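Local coordinates for Slr1438 protein (PDB 3K25), which is of unknown function but, as a member of the aldose 1-epimerase family, may bind carbohydrate and act as a sugar isomerase, at residues Pro69-Leu74 with Glu254-Pro259; Ile149-Asp154 with Val272-Ser277; Gly174-Ile179 with His219-Asp224. All coordinates share one frame; numbering follows the deposited sequence.

Interaction 1. Residues Pro69-Leu74 with Glu254-Pro259; sequences PICGNL and EPWSGP
An irregular loop, 69-74, meets the end of strand 250-256 and the loop after it, with no hydrogen bond between them. Residues 69-74 follow strand 66-67 and open with a cis peptide bond before Pro-69. The two backbones come nearest where the CA atoms of Cys-71 and Pro-259 lie 6.5 Å apart, leaving room for side chains to make the contact. Gly-72 adopts a positive phi of 83° that suits glycine and takes the chain past the indole of Trp-256.

Cys-71 and Trp-256 carry the packing. With SG anti to its carbonyl carbon (chi1 -59°), Cys-71 lays its whole side chain over one face of the indole. Its CB sits 3.5 Å from the centroid of the six-membered ring of Trp-256, a CH-pi contact. SG reaches across to the five-membered ring, 4.2 Å from that centroid, as a sulfur-aromatic contact. A hydrogen bond from Trp-256 NE1 to the anti lone pair of Glu-254 OE2 (3.0 Å, bent to 139°), with the oxygen tilted out of the indole plane, should limit the ring's rotation. Cys-71 thus backs an indole whose N-H holds a buried carboxylate and may help to position it; Glu-254 also packs on His-164 and Trp-243. Such a neighbourhood of aromatic, acidic and histidine side chains is consistent with the sugar-binding cleft of the galactose mutarotase-like beta-sandwich.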
loop_
_atom_site.group_PDB
_atom_site.type_symbol
_atom_site.label_atom_id
_atom_site.label_comp_id
_atom_site.label_asym_id
_atom_site.label_seq_id
_atom_site.Cartn_x
_atom_site.Cartn_y
_atom_site.Cartn_z
ATOM N N PRO A 69 0.683 9.922 6.665
ATOM C CA PRO A 69 2.120 10.198 6.685
ATOM C C PRO A 69 2.978 9.258 7.543
ATOM O O PRO A 69 4.093 9.610 7.899
ATOM C CB PRO A 69 2.176 11.637 7.174
ATOM C CG PRO A 69 1.067 11.653 8.202
ATOM C CD PRO A 69 -0.047 10.901 7.500
ATOM N N ILE A 70 2.460 8.085 7.898
ATOM C CA ILE A 70 3.266 7.121 8.655
ATOM C C ILE A 70 2.856 5.706 8.282
ATOM O O ILE A 70 1.759 5.476 7.753
ATOM C CB ILE A 70 3.117 7.218 10.217
ATOM C CG1 ILE A 70 1.701 6.795 10.640
ATOM C CG2 ILE A 70 3.479 8.617 10.704
ATOM C CD1 ILE A 70 1.485 6.693 12.152
ATOM N N CYS A 71 3.753 4.762 8.552
ATOM C CA CYS A 71 3.487 3.358 8.312
ATOM C C CYS A 71 3.501 2.725 9.709
ATOM O O CYS A 71 4.420 2.953 10.503
ATOM C CB CYS A 71 4.568 2.757 7.409
ATOM S SG CYS A 71 4.722 3.565 5.779
ATOM N N GLY A 72 2.466 1.950 10.015
ATOM C CA GLY A 72 2.383 1.335 11.324
ATOM C C GLY A 72 1.801 2.337 12.308
ATOM O O GLY A 72 1.162 3.323 11.912
ATOM N N ASN A 73 2.027 2.118 13.597
ATOM C CA ASN A 73 1.477 3.034 14.584
ATOM C C ASN A 73 2.584 3.755 15.332
ATOM O O ASN A 73 3.767 3.505 15.107
ATOM C CB ASN A 73 0.618 2.254 15.568
ATOM C CG ASN A 73 1.405 1.174 16.253
ATOM O OD1 ASN A 73 2.269 1.463 17.072
ATOM N ND2 ASN A 73 1.141 -0.082 15.897
ATOM N N LEU A 74 2.184 4.662 16.217
ATOM C CA LEU A 74 3.132 5.413 17.021
ATOM C C LEU A 74 2.855 5.131 18.495
ATOM O O LEU A 74 1.718 4.865 18.883
ATOM C CB LEU A 74 3.001 6.922 16.762
ATOM C CG LEU A 74 3.175 7.450 15.327
ATOM C CD1 LEU A 74 2.969 8.971 15.307
ATOM C CD2 LEU A 74 4.555 7.089 14.802
ATOM N N GLU A 254 4.937 -5.675 1.270
ATOM C CA GLU A 254 4.806 -4.226 1.242
ATOM C C GLU A 254 6.033 -3.310 1.327
ATOM O O GLU A 254 6.867 -3.428 2.231
ATOM C CB GLU A 254 3.820 -3.808 2.346
ATOM C CG GLU A 254 3.001 -4.953 2.917
ATOM C CD GLU A 254 2.361 -4.607 4.247
ATOM O OE1 GLU A 254 1.766 -5.508 4.890
ATOM O OE2 GLU A 254 2.450 -3.431 4.653
ATOM N N PRO A 255 6.138 -2.364 0.382
ATOM C CA PRO A 255 7.246 -1.408 0.346
ATOM C C PRO A 255 6.914 -0.187 1.218
ATOM O O PRO A 255 5.899 0.472 1.004
ATOM C CB PRO A 255 7.345 -1.063 -1.139
ATOM C CG PRO A 255 5.921 -1.122 -1.578
ATOM C CD PRO A 255 5.409 -2.369 -0.899
ATOM N N TRP A 256 7.767 0.093 2.201
ATOM C CA TRP A 256 7.599 1.226 3.125
ATOM C C TRP A 256 8.805 2.138 3.018
ATOM O O TRP A 256 9.940 1.658 2.920
ATOM C CB TRP A 256 7.524 0.740 4.573
ATOM C CG TRP A 256 6.263 0.047 4.958
ATOM C CD1 TRP A 256 5.306 -0.469 4.122
ATOM C CD2 TRP A 256 5.838 -0.256 6.289
ATOM N NE1 TRP A 256 4.316 -1.073 4.857
ATOM C CE2 TRP A 256 4.618 -0.958 6.189
ATOM C CE3 TRP A 256 6.372 -0.003 7.560
ATOM C CZ2 TRP A 256 3.923 -1.409 7.310
ATOM C CZ3 TRP A 256 5.680 -0.453 8.675
ATOM C CH2 TRP A 256 4.470 -1.148 8.542
ATOM N N SER A 257 8.588 3.447 3.060
ATOM C CA SER A 257 9.725 4.356 2.959
ATOM C C SER A 257 10.518 4.269 4.262
ATOM O O SER A 257 11.736 4.508 4.303
ATOM C CB SER A 257 9.261 5.800 2.690
ATOM O OG SER A 257 8.467 6.309 3.748
ATOM N N GLY A 258 9.808 3.896 5.321
ATOM C CA GLY A 258 10.422 3.760 6.629
ATOM C C GLY A 258 9.627 2.816 7.509
ATOM O O GLY A 258 8.469 2.512 7.205
ATOM N N PRO A 259 10.220 2.329 8.611
ATOM C CA PRO A 259 9.554 1.408 9.541
ATOM C C PRO A 259 8.597 2.091 10.520
ATOM O O PRO A 259 8.381 3.302 10.466
ATOM C CB PRO A 259 10.730 0.753 10.257
ATOM C CG PRO A 259 11.706 1.884 10.353
ATOM C CD PRO A 259 11.644 2.496 8.968
#

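Interaction 2. Residues Ile149-Asp154 with Val272-Ser277; sequences IANLGD and VEPYSS
A G1 beta bulge interrupts the antiparallel pairing of strands 142-151 and 276-287: Tyr-275, at a positive phi of 46°, and Ser-276 both face Asn-151. On the regular side of the bulge, Asn-151 N donates to Ser-276 O at 2.7 Å, nearly straight at 170°, while the return bond from Ser-276 N to Asn-151 O is weak. Beyond it the chains stay joined through Tyr-275 N, which donates to Gly-153 O at 3.2 Å.

The side chain of Asn-151 links the two segments. With CG anti to the backbone N (chi1 173°), its OD1 accepts from Gly-153 N at 3.0 Å, closing an Asx turn. The amide's other end, ND2, gives a 3.0 Å bond to Val-272 O, approaching from above that carbonyl's plane, and a second bond to Gln-155 O. Both ends of the buried amide are thereby engaged, which should fix its rotation. Nearer the backbone, Asn-151 CB packs on Val-272 CG1 at 3.4 Å, and both side chains also touch Met-157. At the more exposed end, the Tyr-275 ring lies against residues 153-154: Gly-153 O, the same atom that takes the Tyr-275 N-H, sits 3.3 Å above the ring plane and over its centre.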
loop_
_atom_site.group_PDB
_atom_site.type_symbol
_atom_site.label_atom_id
_atom_site.label_comp_id
_atom_site.label_asym_id
_atom_site.label_seq_id
_atom_site.Cartn_x
_atom_site.Cartn_y
_atom_site.Cartn_z
ATOM N N ILE A 149 5.094 13.679 -3.749
ATOM C CA ILE A 149 4.753 14.116 -2.406
ATOM C C ILE A 149 5.166 15.582 -2.360
ATOM O O ILE A 149 6.347 15.916 -2.486
ATOM C CB ILE A 149 5.525 13.301 -1.329
ATOM C CG1 ILE A 149 5.263 11.802 -1.515
ATOM C CG2 ILE A 149 5.064 13.692 0.068
ATOM C CD1 ILE A 149 5.939 11.185 -2.715
ATOM N N ALA A 150 4.192 16.467 -2.202
ATOM C CA ALA A 150 4.518 17.879 -2.173
ATOM C C ALA A 150 4.259 18.540 -0.837
ATOM O O ALA A 150 3.353 18.167 -0.091
ATOM C CB ALA A 150 3.757 18.625 -3.281
ATOM N N ASN A 151 5.096 19.521 -0.538
ATOM C CA ASN A 151 4.951 20.303 0.670
ATOM C C ASN A 151 4.640 21.725 0.190
ATOM O O ASN A 151 5.503 22.419 -0.343
ATOM C CB ASN A 151 6.235 20.266 1.490
ATOM C CG ASN A 151 6.181 21.194 2.663
ATOM O OD1 ASN A 151 5.099 21.651 3.052
ATOM N ND2 ASN A 151 7.339 21.481 3.251
ATOM N N LEU A 152 3.389 22.135 0.354
ATOM C CA LEU A 152 2.958 23.453 -0.085
ATOM C C LEU A 152 2.916 24.424 1.083
ATOM O O LEU A 152 2.205 25.430 1.058
ATOM C CB LEU A 152 1.582 23.349 -0.758
ATOM C CG LEU A 152 1.535 22.381 -1.957
ATOM C CD1 LEU A 152 0.178 22.452 -2.655
ATOM C CD2 LEU A 152 2.631 22.738 -2.926
ATOM N N GLY A 153 3.707 24.104 2.102
ATOM C CA GLY A 153 3.797 24.931 3.293
ATOM C C GLY A 153 5.152 25.609 3.430
ATOM O O GLY A 153 6.013 25.466 2.560
ATOM N N ASP A 154 5.357 26.317 4.537
ATOM C CA ASP A 154 6.601 27.051 4.760
ATOM C C ASP A 154 7.715 26.364 5.563
ATOM O O ASP A 154 8.748 26.970 5.822
ATOM C CB ASP A 154 6.276 28.413 5.391
ATOM C CG ASP A 154 5.671 28.287 6.776
ATOM O OD1 ASP A 154 4.834 27.382 6.990
ATOM O OD2 ASP A 154 6.026 29.102 7.653
ATOM N N VAL A 272 10.430 16.767 2.853
ATOM C CA VAL A 272 10.109 17.531 1.652
ATOM C C VAL A 272 10.271 19.004 2.030
ATOM O O VAL A 272 9.543 19.525 2.880
ATOM C CB VAL A 272 8.647 17.316 1.169
ATOM C CG1 VAL A 272 8.393 18.168 -0.074
ATOM C CG2 VAL A 272 8.386 15.840 0.854
ATOM N N GLU A 273 11.234 19.673 1.406
ATOM C CA GLU A 273 11.475 21.071 1.697
ATOM C C GLU A 273 10.261 21.917 1.345
ATOM O O GLU A 273 9.448 21.540 0.498
ATOM C CB GLU A 273 12.690 21.557 0.922
ATOM C CG GLU A 273 13.923 20.693 1.112
ATOM C CD GLU A 273 14.197 20.361 2.567
ATOM O OE1 GLU A 273 14.072 21.267 3.422
ATOM O OE2 GLU A 273 14.547 19.191 2.849
ATOM N N PRO A 274 10.128 23.085 1.992
ATOM C CA PRO A 274 9.018 24.022 1.778
ATOM C C PRO A 274 8.793 24.332 0.308
ATOM O O PRO A 274 9.749 24.472 -0.450
ATOM C CB PRO A 274 9.460 25.267 2.537
ATOM C CG PRO A 274 10.341 24.723 3.615
ATOM C CD PRO A 274 11.132 23.660 2.907
ATOM N N TYR A 275 7.526 24.448 -0.083
ATOM C CA TYR A 275 7.162 24.774 -1.459
ATOM C C TYR A 275 7.957 23.933 -2.452
ATOM O O TYR A 275 8.435 24.429 -3.473
ATOM C CB TYR A 275 7.397 26.269 -1.706
ATOM C CG TYR A 275 6.640 27.142 -0.732
ATOM C CD1 TYR A 275 5.264 27.306 -0.846
ATOM C CD2 TYR A 275 7.289 27.755 0.341
ATOM C CE1 TYR A 275 4.547 28.052 0.085
ATOM C CE2 TYR A 275 6.577 28.508 1.279
ATOM C CZ TYR A 275 5.204 28.650 1.142
ATOM O OH TYR A 275 4.477 29.377 2.058
ATOM N N SER A 276 8.091 22.650 -2.131
ATOM C CA SER A 276 8.816 21.707 -2.971
ATOM C C SER A 276 8.043 20.399 -2.986
ATOM O O SER A 276 6.973 20.291 -2.384
ATOM C CB SER A 276 10.212 21.446 -2.401
ATOM O OG SER A 276 10.918 22.651 -2.189
ATOM N N SER A 277 8.596 19.409 -3.677
ATOM C CA SER A 277 7.985 18.086 -3.747
ATOM C C SER A 277 9.026 17.063 -4.196
ATOM O O SER A 277 10.060 17.423 -4.743
ATOM C CB SER A 277 6.826 18.076 -4.750
ATOM O OG SER A 277 7.320 18.005 -6.085
#

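Interaction 3. Residues Gly174-Ile179 with His219-Asp224; sequences GITLAI and HFIDPD
Strand 176-178 forms an outer edge of the large antiparallel sheet of this beta-sandwich and runs antiparallel to strand 217-222, with 170° between residues 176-178 and 219-222. At the start of strand 176-178, Thr-176 and Ile-221 form a hydrogen-bonded pair: Thr-176 N donates to Ile-221 O at 2.7 Å, and Ile-221 N returns a bond to Thr-176 O at 2.7 Å. Toward the other end comes a weak hydrogen bond from His-219 N to Ala-178 O, 3.3 Å.

The two faces differ in character. Leu-177 and Phe-220 share the more buried one, where Leu-177 touches Leu-242 of strand 239-245. Their side chains cross obliquely, Leu-177 CD2 touching Phe-220 CB at 3.4 Å. Ile-175 lies alongside Phe-220, pointing the same way, its CG2 4.0 Å from Phe-220 CD1. The CD1 branch of Ile-175 meets instead Asp-222 CB at 3.4 Å, alongside a carboxylate whose OD2 forms a salt bridge with Arg-225. Thr-176, Ala-178, His-219 and Ile-221 populate the more solvent-facing side, where Thr-176 CB rests 3.8 Å from Ile-221 CB. His-219 (chi1 76°) swings its imidazole across to the neighbouring strand, making a CH-pi contact: Ala-178 CB lies over the ring face, offset toward the rim, 3.6 Å from the His-219 centroid.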
loop_
_atom_site.group_PDB
_atom_site.type_symbol
_atom_site.label_atom_id
_atom_site.label_comp_id
_atom_site.label_asym_id
_atom_site.label_seq_id
_atom_site.Cartn_x
_atom_site.Cartn_y
_atom_site.Cartn_z
ATOM N N GLY A 174 3.628 -23.933 -0.894
ATOM C CA GLY A 174 4.500 -23.958 -2.056
ATOM C C GLY A 174 5.117 -22.629 -2.451
ATOM O O GLY A 174 5.877 -22.552 -3.422
ATOM N N ILE A 175 4.807 -21.583 -1.695
ATOM C CA ILE A 175 5.319 -20.249 -1.988
ATOM C C ILE A 175 6.841 -20.126 -1.896
ATOM O O ILE A 175 7.446 -20.425 -0.863
ATOM C CB ILE A 175 4.686 -19.184 -1.043
ATOM C CG1 ILE A 175 3.172 -19.143 -1.242
ATOM C CG2 ILE A 175 5.272 -17.804 -1.330
ATOM C CD1 ILE A 175 2.742 -18.778 -2.661
ATOM N N THR A 176 7.447 -19.680 -2.991
ATOM C CA THR A 176 8.886 -19.459 -3.057
ATOM C C THR A 176 9.099 -17.964 -2.787
ATOM O O THR A 176 8.492 -17.126 -3.456
ATOM C CB THR A 176 9.436 -19.798 -4.462
ATOM O OG1 THR A 176 9.345 -21.209 -4.687
ATOM C CG2 THR A 176 10.880 -19.356 -4.599
ATOM N N LEU A 177 9.937 -17.632 -1.806
ATOM C CA LEU A 177 10.204 -16.231 -1.473
ATOM C C LEU A 177 11.563 -15.720 -1.953
ATOM O O LEU A 177 12.482 -16.490 -2.226
ATOM C CB LEU A 177 10.088 -15.999 0.038
ATOM C CG LEU A 177 8.669 -15.844 0.591
ATOM C CD1 LEU A 177 8.724 -15.412 2.059
ATOM C CD2 LEU A 177 7.917 -14.807 -0.238
ATOM N N ALA A 178 11.676 -14.401 -2.045
ATOM C CA ALA A 178 12.899 -13.765 -2.495
ATOM C C ALA A 178 12.943 -12.347 -1.951
ATOM O O ALA A 178 12.697 -11.375 -2.671
ATOM C CB ALA A 178 12.955 -13.754 -4.018
ATOM N N ILE A 179 13.251 -12.251 -0.665
ATOM C CA ILE A 179 13.357 -10.978 0.028
ATOM C C ILE A 179 14.851 -10.702 0.231
ATOM O O ILE A 179 15.568 -11.534 0.773
ATOM C CB ILE A 179 12.646 -11.070 1.375
ATOM C CG1 ILE A 179 11.213 -11.571 1.145
ATOM C CG2 ILE A 179 12.682 -9.721 2.078
ATOM C CD1 ILE A 179 10.464 -11.961 2.416
ATOM N N HIS A 219 10.150 -10.520 -4.591
ATOM C CA HIS A 219 9.091 -11.256 -5.266
ATOM C C HIS A 219 8.828 -12.586 -4.597
ATOM O O HIS A 219 9.490 -12.946 -3.627
ATOM C CB HIS A 219 9.452 -11.487 -6.744
ATOM C CG HIS A 219 10.479 -12.557 -6.969
ATOM N ND1 HIS A 219 10.229 -13.893 -6.733
ATOM C CD2 HIS A 219 11.756 -12.489 -7.416
ATOM C CE1 HIS A 219 11.306 -14.600 -7.026
ATOM N NE2 HIS A 219 12.247 -13.772 -7.444
ATOM N N PHE A 220 7.833 -13.300 -5.108
ATOM C CA PHE A 220 7.490 -14.617 -4.586
ATOM C C PHE A 220 6.845 -15.411 -5.710
ATOM O O PHE A 220 6.175 -14.851 -6.580
ATOM C CB PHE A 220 6.561 -14.518 -3.370
ATOM C CG PHE A 220 5.144 -14.161 -3.702
ATOM C CD1 PHE A 220 4.229 -15.151 -4.072
ATOM C CD2 PHE A 220 4.706 -12.839 -3.615
ATOM C CE1 PHE A 220 2.891 -14.832 -4.343
ATOM C CE2 PHE A 220 3.370 -12.507 -3.887
ATOM C CZ PHE A 220 2.461 -13.509 -4.251
ATOM N N ILE A 221 7.072 -16.716 -5.699
ATOM C CA ILE A 221 6.539 -17.573 -6.743
ATOM C C ILE A 221 5.599 -18.627 -6.177
ATOM O O ILE A 221 5.961 -19.373 -5.266
ATOM C CB ILE A 221 7.698 -18.250 -7.522
ATOM C CG1 ILE A 221 8.709 -17.178 -7.949
ATOM C CG2 ILE A 221 7.157 -18.986 -8.754
ATOM C CD1 ILE A 221 9.927 -17.711 -8.671
ATOM N N ASP A 222 4.382 -18.658 -6.709
ATOM C CA ASP A 222 3.385 -19.624 -6.280
ATOM C C ASP A 222 3.170 -20.638 -7.396
ATOM O O ASP A 222 2.573 -20.328 -8.429
ATOM C CB ASP A 222 2.064 -18.929 -5.945
ATOM C CG ASP A 222 0.969 -19.914 -5.578
ATOM O OD1 ASP A 222 1.269 -20.895 -4.861
ATOM O OD2 ASP A 222 -0.190 -19.708 -5.996
ATOM N N PRO A 223 3.682 -21.864 -7.209
ATOM C CA PRO A 223 3.538 -22.918 -8.213
ATOM C C PRO A 223 2.082 -23.299 -8.443
ATOM O O PRO A 223 1.647 -23.432 -9.585
ATOM C CB PRO A 223 4.355 -24.066 -7.625
ATOM C CG PRO A 223 5.422 -23.358 -6.864
ATOM C CD PRO A 223 4.626 -22.280 -6.159
ATOM N N ASP A 224 1.331 -23.472 -7.358
ATOM C CA ASP A 224 -0.070 -23.848 -7.479
ATOM C C ASP A 224 -0.740 -23.055 -8.585
ATOM O O ASP A 224 -1.469 -23.613 -9.399
ATOM C CB ASP A 224 -0.816 -23.618 -6.169
ATOM C CG ASP A 224 -2.300 -23.896 -6.298
ATOM O OD1 ASP A 224 -2.656 -25.016 -6.724
ATOM O OD2 ASP A 224 -3.110 -22.996 -5.982
#

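In the fold
Interactions 2 and 3 lie in the same eight-stranded antiparallel sheet, yet their centres are 39 Å apart, on opposite sides of the chain's centre; one lies at a bulged junction between inner strands, the other at an outermost strand. Interaction 1 lies deeper, its centre about 10 Å from that of the chain, with strand 250-256 in the branched sheet that also holds 157-168. It comes within about 8 Å of each of the others, nearest atoms to nearest atoms. Strand 157-168 relates interactions 1 and 2, since it pairs with both 250-256 and 270-272. Of the three, interaction 1 probably lies nearest the family's sugar-binding cleft.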